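Local coordinates for protein tryptophan halogenase (Shewanella frigidimarina, PDB 2PYX) that probably acts as a flavin-dependent monooxygenase of the tryptophan halogenase family, binding FAD in a Rossmann-type nucleotide-binding region, at residues Val250-Arg255 against Ser429-Asp434. Numbering follows the deposited sequence. Where two conformers were deposited one is given.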
loop_
_atom_site.group_PDB
_atom_site.type_symbol
_atom_site.label_atom_id
_atom_site.label_comp_id
_atom_site.label_asym_id
_atom_site.label_seq_id
_atom_site.Cartn_x
_atom_site.Cartn_y
_atom_site.Cartn_z
ATOM N N VAL A 250 -9.596 11.268 -13.252
ATOM C CA VAL A 250 -9.779 11.544 -11.842
ATOM C C VAL A 250 -8.491 12.047 -11.185
ATOM O O VAL A 250 -8.496 13.047 -10.491
ATOM C CB VAL A 250 -10.276 10.270 -11.090
ATOM C CG1 VAL A 250 -10.423 10.502 -9.578
ATOM C CG2 VAL A 250 -11.584 9.808 -11.653
ATOM N N LEU A 251 -7.387 11.322 -11.356
ATOM C CA LEU A 251 -6.152 11.618 -10.616
ATOM C C LEU A 251 -5.154 12.490 -11.372
ATOM O O LEU A 251 -4.299 13.076 -10.734
ATOM C CB LEU A 251 -5.456 10.328 -10.225
ATOM C CG LEU A 251 -6.252 9.422 -9.288
ATOM C CD1 LEU A 251 -5.489 8.139 -9.024
ATOM C CD2 LEU A 251 -6.619 10.110 -8.002
ATOM N N PHE A 252 -5.243 12.520 -12.701
ATOM C CA PHE A 252 -4.397 13.342 -13.596
ATOM C C PHE A 252 -2.970 12.834 -13.740
ATOM O O PHE A 252 -2.432 12.871 -14.850
ATOM C CB PHE A 252 -4.331 14.817 -13.198
ATOM C CG PHE A 252 -5.639 15.512 -13.007
ATOM C CD1 PHE A 252 -6.830 15.048 -13.570
ATOM C CD2 PHE A 252 -5.670 16.695 -12.285
ATOM C CE1 PHE A 252 -8.012 15.756 -13.346
ATOM C CE2 PHE A 252 -6.819 17.371 -12.098
ATOM C CZ PHE A 252 -7.983 16.924 -12.622
ATOM N N ASN A 253 -2.361 12.419 -12.640
ATOM C CA ASN A 253 -0.930 12.083 -12.641
ATOM C C ASN A 253 -0.656 10.895 -13.510
ATOM O O ASN A 253 -1.236 9.829 -13.320
ATOM C CB ASN A 253 -0.450 11.856 -11.225
ATOM C CG ASN A 253 -0.740 13.021 -10.370
ATOM O OD1 ASN A 253 -0.382 14.175 -10.729
ATOM N ND2 ASN A 253 -1.313 12.775 -9.226
ATOM N N ASP A 254 0.336 11.035 -14.376
ATOM C CA ASP A 254 0.720 9.977 -15.305
ATOM C C ASP A 254 2.240 9.938 -15.512
ATOM O O ASP A 254 2.713 9.328 -16.468
ATOM C CB ASP A 254 -0.011 10.123 -16.650
ATOM C CG ASP A 254 0.267 11.449 -17.369
ATOM O OD1 ASP A 254 1.062 12.271 -16.854
ATOM O OD2 ASP A 254 -0.330 11.636 -18.456
ATOM N N ARG A 255 2.968 10.546 -14.586
ATOM C CA ARG A 255 4.445 10.546 -14.608
ATOM C C ARG A 255 4.983 10.374 -13.215
ATOM O O ARG A 255 4.362 10.801 -12.256
ATOM C CB ARG A 255 4.971 11.861 -15.153
ATOM C CG ARG A 255 4.593 12.165 -16.571
ATOM C CD ARG A 255 5.317 11.330 -17.563
ATOM N NE ARG A 255 5.063 11.733 -18.943
ATOM C CZ ARG A 255 4.066 11.300 -19.703
ATOM N NH1 ARG A 255 3.163 10.453 -19.236
ATOM N NH2 ARG A 255 3.960 11.700 -20.976
ATOM N N SER A 429 -15.974 19.142 -10.969
ATOM C CA SER A 429 -16.843 17.978 -10.821
ATOM C C SER A 429 -16.582 16.863 -11.821
ATOM O O SER A 429 -16.793 15.668 -11.494
ATOM C CB SER A 429 -18.325 18.372 -10.877
ATOM O OG SER A 429 -18.641 18.977 -12.115
ATOM N N ASN A 430 -16.110 17.196 -13.029
ATOM C CA ASN A 430 -15.914 16.133 -14.013
ATOM C C ASN A 430 -14.756 15.227 -13.681
ATOM O O ASN A 430 -14.586 14.204 -14.341
ATOM C CB ASN A 430 -15.783 16.661 -15.474
ATOM C CG ASN A 430 -14.364 17.245 -15.843
ATOM O OD1 ASN A 430 -13.707 17.907 -15.027
ATOM N ND2 ASN A 430 -13.941 17.060 -17.132
ATOM N N SER A 431 -13.961 15.601 -12.676
ATOM C CA SER A 431 -12.830 14.816 -12.223
ATOM C C SER A 431 -13.107 14.093 -10.915
ATOM O O SER A 431 -12.228 13.402 -10.428
ATOM C CB SER A 431 -11.584 15.715 -12.054
ATOM O OG SER A 431 -11.614 16.488 -10.860
ATOM N N ILE A 432 -14.312 14.262 -10.358
ATOM C CA ILE A 432 -14.675 13.706 -9.050
ATOM C C ILE A 432 -15.682 12.578 -9.241
ATOM O O ILE A 432 -16.765 12.828 -9.757
ATOM C CB ILE A 432 -15.304 14.752 -8.156
ATOM C CG1 ILE A 432 -14.366 15.958 -7.983
ATOM C CG2 ILE A 432 -15.598 14.083 -6.795
ATOM C CD1 ILE A 432 -14.949 17.142 -7.287
ATOM N N PRO A 433 -15.313 11.345 -8.858
ATOM C CA PRO A 433 -16.292 10.252 -8.994
ATOM C C PRO A 433 -17.631 10.541 -8.322
ATOM O O PRO A 433 -17.647 11.148 -7.274
ATOM C CB PRO A 433 -15.570 9.063 -8.398
ATOM C CG PRO A 433 -14.106 9.380 -8.559
ATOM C CD PRO A 433 -14.022 10.851 -8.369
ATOM N N ASP A 434 -18.724 10.087 -8.923
ATOM C CA ASP A 434 -20.014 10.337 -8.335
ATOM C C ASP A 434 -20.085 9.797 -6.915
ATOM O O ASP A 434 -20.719 10.413 -6.061
ATOM C CB ASP A 434 -21.111 9.635 -9.143
ATOM C CG ASP A 434 -21.315 10.216 -10.499
ATOM O OD1 ASP A 434 -20.905 11.366 -10.768
ATOM O OD2 ASP A 434 -21.971 9.488 -11.297
#
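The methyls of V250 press against the CG-CD bond of the P433 ring, a small apolar touch that shows how a helix end and a loop can be joined without a direct hydrogen bond. The valine methyl CG1 comes 3.8 Å from CD of the proline, and CG2 lies 4.0 Å from P433 CG, so both branches reach the CG-CD part of the ring. With CG1 anti to the backbone N (chi1 177°), this methyl also comes within 3.5 Å of the carbonyl oxygen S431 O. Were V250 cut back to an alanine, both methyls would go, which is likely to open a gap between the helix end and the CG and CD atoms of P433.

The same oxygen takes part in a CA-H...O contact: V250 CA sits 3.4 Å from S431 O, with an angle of 148° at the hydrogen, where the two backbones run closest. A third element is aromatic. S431 CB meets the F252 ring obliquely, 3.8 Å from F252 CE1 and equally near CZ. F252 leaves the helix with a positive phi of 74°, and its ring passes back over V250 O, which lies 3.9 Å from the ring plane, offset toward the rim.

Polar bridging comes from K409, whose NZ hydrogen-bonds to both V250 O and S431 OG and so links the two segments through a third residue; the serine OG is also bonded to E428 O.

Away from the annotated sites, the contact joins the C-terminal end of helix 248-251 to the loop between helices 421-425 and 434-443, with P433 as N-cap of the latter. Helix 383-413 underlies both sides, touching V250 through I405 and P433 through D406, while beyond F252 the chain leads into strand 255-262, and D254 and R255 both face Y299 of strand 292-299, which fits a classic beta bulge.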